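PDB 3QFH: epidermin leader peptide processing serine protease EpiP from Staphylococcus aureus subsp. aureus, which probably cleaves the leader peptide from the epidermin precursor, acting as a subtilisin-like serine endopeptidase. Local coordinates for residues G236-L241 / Q289-Q294; N312-G317 / P387-A392. All blocks are in the same frame, centred on the assembly; numbering follows the deposited sequence. Where two conformers were deposited one is given.

Contact 1: residues G236-L241 / Q289-Q294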
loop_
_atom_site.group_PDB
_atom_site.type_symbol
_atom_site.label_atom_id
_atom_site.label_comp_id
_atom_site.label_asym_id
_atom_site.label_seq_id
_atom_site.Cartn_x
_atom_site.Cartn_y
_atom_site.Cartn_z
ATOM N N GLY A 236 -3.195 4.812 -2.915
ATOM C CA GLY A 236 -2.592 5.583 -3.963
ATOM C C GLY A 236 -3.113 6.994 -3.847
ATOM O O GLY A 236 -4.017 7.273 -3.056
ATOM N N SER A 237 -2.528 7.889 -4.617
ATOM C CA SER A 237 -2.982 9.254 -4.650
ATOM C C SER A 237 -2.315 9.921 -5.823
ATOM O O SER A 237 -1.191 9.574 -6.196
ATOM C CB SER A 237 -2.598 10.003 -3.376
ATOM O OG SER A 237 -1.208 10.245 -3.367
ATOM N N TYR A 238 -3.010 10.872 -6.414
ATOM C CA TYR A 238 -2.451 11.619 -7.498
ATOM C C TYR A 238 -1.981 12.897 -6.857
ATOM O O TYR A 238 -2.771 13.632 -6.253
ATOM C CB TYR A 238 -3.471 11.841 -8.593
ATOM C CG TYR A 238 -3.876 10.548 -9.230
ATOM C CD1 TYR A 238 -3.109 9.986 -10.236
ATOM C CD2 TYR A 238 -5.010 9.866 -8.809
ATOM C CE1 TYR A 238 -3.459 8.790 -10.820
ATOM C CE2 TYR A 238 -5.373 8.663 -9.397
ATOM C CZ TYR A 238 -4.585 8.132 -10.406
ATOM O OH TYR A 238 -4.920 6.937 -10.999
ATOM N N ILE A 239 -0.685 13.144 -6.974
ATOM C CA ILE A 239 -0.062 14.271 -6.332
ATOM C C ILE A 239 0.444 15.265 -7.370
ATOM O O ILE A 239 0.897 14.876 -8.446
ATOM C CB ILE A 239 1.089 13.757 -5.424
ATOM C CG1 ILE A 239 1.542 14.823 -4.437
ATOM C CG2 ILE A 239 2.253 13.207 -6.260
ATOM C CD1 ILE A 239 2.502 14.293 -3.412
ATOM N N ILE A 240 0.326 16.551 -7.044
ATOM C CA ILE A 240 0.807 17.621 -7.900
ATOM C C ILE A 240 2.175 18.077 -7.400
ATOM O O ILE A 240 2.355 18.325 -6.204
ATOM C CB ILE A 240 -0.164 18.845 -7.894
ATOM C CG1 ILE A 240 -1.563 18.430 -8.358
ATOM C CG2 ILE A 240 0.375 19.949 -8.776
ATOM C CD1 ILE A 240 -2.610 19.512 -8.223
ATOM N N LEU A 241 3.144 18.146 -8.304
ATOM C CA LEU A 241 4.472 18.648 -7.965
ATOM C C LEU A 241 4.965 19.448 -9.145
ATOM O O LEU A 241 4.661 19.124 -10.298
ATOM C CB LEU A 241 5.467 17.547 -7.611
ATOM C CG LEU A 241 5.933 16.598 -8.705
ATOM C CD1 LEU A 241 7.158 15.823 -8.241
ATOM C CD2 LEU A 241 4.795 15.670 -9.109
ATOM N N GLN A 289 -1.424 14.010 -19.856
ATOM C CA GLN A 289 -2.720 14.688 -19.973
ATOM C C GLN A 289 -3.795 13.975 -19.174
ATOM O O GLN A 289 -4.554 14.595 -18.429
ATOM C CB GLN A 289 -3.177 14.760 -21.440
ATOM C CG GLN A 289 -2.188 15.408 -22.393
ATOM C CD GLN A 289 -2.779 15.628 -23.783
ATOM O OE1 GLN A 289 -3.980 15.887 -23.929
ATOM N NE2 GLN A 289 -1.931 15.548 -24.808
ATOM N N LYS A 290 -3.854 12.660 -19.330
ATOM C CA LYS A 290 -4.842 11.867 -18.632
ATOM C C LYS A 290 -4.614 11.882 -17.115
ATOM O O LYS A 290 -5.569 11.788 -16.354
ATOM C CB LYS A 290 -4.860 10.449 -19.180
ATOM C CG LYS A 290 -6.114 9.678 -18.827
ATOM C CD LYS A 290 -6.278 8.453 -19.712
ATOM C CE LYS A 290 -6.541 8.850 -21.174
ATOM N NZ LYS A 290 -6.623 7.669 -22.078
ATOM N N LEU A 291 -3.361 12.011 -16.677
ATOM C CA LEU A 291 -3.068 12.086 -15.236
ATOM C C LEU A 291 -3.550 13.417 -14.644
ATOM O O LEU A 291 -4.231 13.428 -13.630
ATOM C CB LEU A 291 -1.577 11.895 -14.931
ATOM C CG LEU A 291 -1.000 10.481 -14.935
ATOM C CD1 LEU A 291 0.492 10.518 -14.598
ATOM C CD2 LEU A 291 -1.726 9.602 -13.945
ATOM N N LYS A 292 -3.191 14.531 -15.276
ATOM C CA LYS A 292 -3.627 15.862 -14.809
ATOM C C LYS A 292 -5.145 15.911 -14.637
ATOM O O LYS A 292 -5.655 16.560 -13.733
ATOM C CB LYS A 292 -3.211 16.962 -15.782
ATOM C CG LYS A 292 -1.717 17.065 -16.038
ATOM C CD LYS A 292 -1.397 18.290 -16.891
ATOM C CE LYS A 292 -0.012 18.194 -17.522
ATOM N NZ LYS A 292 1.084 17.993 -16.534
ATOM N N LEU A 293 -5.850 15.200 -15.505
ATOM C CA LEU A 293 -7.303 15.140 -15.468
ATOM C C LEU A 293 -7.847 14.496 -14.172
ATOM O O LEU A 293 -9.010 14.689 -13.824
ATOM C CB LEU A 293 -7.805 14.384 -16.704
ATOM C CG LEU A 293 -9.237 14.652 -17.133
ATOM C CD1 LEU A 293 -9.435 16.146 -17.387
ATOM C CD2 LEU A 293 -9.540 13.844 -18.381
ATOM N N GLN A 294 -7.007 13.743 -13.458
ATOM C CA GLN A 294 -7.415 13.124 -12.192
ATOM C C GLN A 294 -7.511 14.149 -11.056
ATOM O O GLN A 294 -8.220 13.924 -10.072
ATOM C CB GLN A 294 -6.464 11.985 -11.793
ATOM C CG GLN A 294 -6.332 10.908 -12.852
ATOM C CD GLN A 294 -7.685 10.406 -13.328
ATOM O OE1 GLN A 294 -8.575 10.130 -12.525
ATOM N NE2 GLN A 294 -7.841 10.290 -14.639
#

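Contact 2: residues N312-G317 / P387-A392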
loop_
_atom_site.group_PDB
_atom_site.type_symbol
_atom_site.label_atom_id
_atom_site.label_comp_id
_atom_site.label_asym_id
_atom_site.label_seq_id
_atom_site.Cartn_x
_atom_site.Cartn_y
_atom_site.Cartn_z
ATOM N N ASN A 312 12.178 2.846 -6.011
ATOM C CA ASN A 312 12.314 1.793 -5.025
ATOM C C ASN A 312 11.015 1.178 -4.483
ATOM O O ASN A 312 10.902 0.849 -3.317
ATOM C CB ASN A 312 13.198 2.289 -3.897
ATOM C CG ASN A 312 14.581 2.651 -4.387
ATOM O OD1 ASN A 312 15.211 1.860 -5.059
ATOM N ND2 ASN A 312 15.058 3.848 -4.041
ATOM N N VAL A 313 10.034 1.036 -5.352
ATOM C CA VAL A 313 8.782 0.390 -4.983
ATOM C C VAL A 313 8.517 -0.719 -5.986
ATOM O O VAL A 313 8.876 -0.611 -7.155
ATOM C CB VAL A 313 7.589 1.364 -5.009
ATOM C CG1 VAL A 313 7.846 2.574 -4.102
ATOM C CG2 VAL A 313 7.314 1.820 -6.412
ATOM N N VAL A 314 7.905 -1.795 -5.512
ATOM C CA VAL A 314 7.472 -2.888 -6.373
ATOM C C VAL A 314 6.000 -2.485 -6.695
ATOM O O VAL A 314 5.161 -2.451 -5.790
ATOM C CB VAL A 314 7.518 -4.231 -5.663
ATOM C CG1 VAL A 314 6.827 -5.316 -6.520
ATOM C CG2 VAL A 314 8.953 -4.604 -5.348
ATOM N N THR A 315 5.708 -2.167 -7.960
ATOM C CA THR A 315 4.381 -1.707 -8.383
ATOM C C THR A 315 3.593 -2.867 -8.942
ATOM O O THR A 315 4.008 -3.492 -9.928
ATOM C CB THR A 315 4.493 -0.648 -9.478
ATOM O OG1 THR A 315 5.370 0.376 -9.044
ATOM C CG2 THR A 315 3.117 -0.034 -9.835
ATOM N N VAL A 316 2.428 -3.117 -8.345
ATOM C CA VAL A 316 1.637 -4.286 -8.691
ATOM C C VAL A 316 0.365 -3.904 -9.429
ATOM O O VAL A 316 -0.448 -3.138 -8.918
ATOM C CB VAL A 316 1.262 -5.066 -7.415
ATOM C CG1 VAL A 316 0.496 -6.324 -7.731
ATOM C CG2 VAL A 316 2.545 -5.373 -6.585
ATOM N N GLY A 317 0.222 -4.407 -10.646
ATOM C CA GLY A 317 -1.012 -4.222 -11.400
ATOM C C GLY A 317 -1.956 -5.411 -11.126
ATOM O O GLY A 317 -1.560 -6.436 -10.570
ATOM N N PRO A 387 -1.420 -7.329 -2.009
ATOM C CA PRO A 387 -1.066 -8.174 -0.858
ATOM C C PRO A 387 -0.599 -9.560 -1.234
ATOM O O PRO A 387 0.149 -10.181 -0.447
ATOM C CB PRO A 387 -2.371 -8.244 -0.039
ATOM C CG PRO A 387 -3.437 -7.747 -0.972
ATOM C CD PRO A 387 -2.761 -6.754 -1.852
ATOM N N LYS A 388 -1.019 -10.043 -2.411
ATOM C CA LYS A 388 -0.577 -11.352 -2.914
ATOM C C LYS A 388 0.931 -11.348 -3.198
ATOM O O LYS A 388 1.657 -12.315 -2.877
ATOM C CB LYS A 388 -1.370 -11.746 -4.172
ATOM C CG LYS A 388 -2.857 -12.015 -3.933
ATOM C CD LYS A 388 -3.520 -12.538 -5.213
ATOM C CE LYS A 388 -4.990 -12.881 -4.996
ATOM N NZ LYS A 388 -5.767 -11.677 -4.651
ATOM N N VAL A 389 1.397 -10.240 -3.777
ATOM C CA VAL A 389 2.801 -10.038 -4.064
ATOM C C VAL A 389 3.567 -9.824 -2.766
ATOM O O VAL A 389 4.666 -10.375 -2.604
ATOM C CB VAL A 389 3.032 -8.868 -5.037
ATOM C CG1 VAL A 389 4.526 -8.552 -5.190
ATOM C CG2 VAL A 389 2.380 -9.170 -6.403
ATOM N N SER A 390 3.016 -9.039 -1.836
ATOM C CA SER A 390 3.702 -8.834 -0.544
ATOM C C SER A 390 3.878 -10.177 0.168
ATOM O O SER A 390 4.958 -10.494 0.699
ATOM C CB SER A 390 2.939 -7.877 0.382
ATOM O OG SER A 390 2.883 -6.559 -0.140
ATOM N N GLY A 391 2.807 -10.948 0.231
ATOM C CA GLY A 391 2.871 -12.274 0.847
ATOM C C GLY A 391 3.910 -13.174 0.204
ATOM O O GLY A 391 4.657 -13.867 0.901
ATOM N N ALA A 392 3.963 -13.157 -1.131
ATOM C CA ALA A 392 4.917 -13.954 -1.889
ATOM C C ALA A 392 6.360 -13.588 -1.532
ATOM O O ALA A 392 7.220 -14.483 -1.327
ATOM C CB ALA A 392 4.661 -13.798 -3.423
#

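Contact 1: residues G236-L241 / Q289-Q294
One face of the Y238 phenol ring is laid against the aliphatic start of Q294, whose CB sits 4.0 Å from the ring centroid and only 15° off the ring normal, a CH-pi contact. That CB lies toward the CG and CD2 side of the ring, each of these two atoms being 3.9 Å from it, while CG of Q294 runs on over CE1 and CZ, so the glutamine crosses the face rather than touching it at one point. L291 arrives obliquely, its CD2 methyl 3.7 Å from Y238 CE1. The tyrosine ring and the glutamine amide are turned 48° apart and do not stack. Instead, a bend at chi2 (-51°) swings the Q294 amide back to the preceding turn, where NE2 donates to the carbonyl O of K290 over 3.2 Å; the acceptor lies close to the amide plane, and this bond keeps the side chain folded, with its methylenes against the ring. At the far end of the ring, the Y238 hydroxyl is hydrogen-bonded to D281 and N330. A single aromatic thus joins the two segments with no hydrogen bond between them: L291 of helix 288-292 and Q294 just after it pack on Y238 of strand 237-241, which pairs with 302-306 in a two-stranded antiparallel ribbon, a peripheral element beside the parallel sheet of the subtilisin-like fold.

Contact 2: residues N312-G317 / P387-A392
V389 points from helix 382-400 toward strand 314-319, and its side chain can be traced outward from CB as an example of how one branched residue serves two positions of a strand. CB already touches the sheet, lying 3.9 Å from V316 CG2. From there the side chain divides. Within the strand segment CG2 meets V316, 3.7 Å from its CG1 and 3.8 Å from its CG2, so that this methyl rests against both branches of the strand valine; the two side chains reach toward each other tip to tip. CG1, placed anti to the backbone N by a chi1 of 173°, takes the other direction: it meets V316 CG2 at 4.0 Å and extends to V314 CG1 at 4.2 Å, a looser approach. V314 and V316 are two residues apart on the strand and therefore present their side chains on the same side, the one facing the helix. This is the layered alpha/beta architecture of the subtilases, in which helices cover a central parallel sheet, and helix 382-400 carries near its start S383, probably the nucleophile of a Ser-His-Asp triad with H177 and D130, as in other subtilases. Neighbouring strands broaden the apolar patch, V275 of 273-277 and I338 and A340 of 338-341 also touching V389. The residues flanking V389 on the helix are polar but have their own partners: K388 forms a salt bridge with D104, and the hydroxyl of S390 is hydrogen-bonded to the side-chain oxygen of N232.

Along the chain the two contacts come in series, contact 1 closing at Q294 before contact 2 opens at N312, and all four segments belong to the subtilase region. Their centres lie 22 Å apart and their nearest atoms about 10 Å, so they do not touch. The centre of contact 2 is the deeper, about 9 Å from the centre of the chain against 18 Å for contact 1. Contact 1 lies on the separate antiparallel ribbon, whose strand 237-241 follows closely after sheet strand 230-233. Contact 2 thus packs the helix carrying the probable catalytic serine, S383, on the central parallel sheet, while contact 1 belongs to a peripheral two-stranded ribbon and is only partly buried.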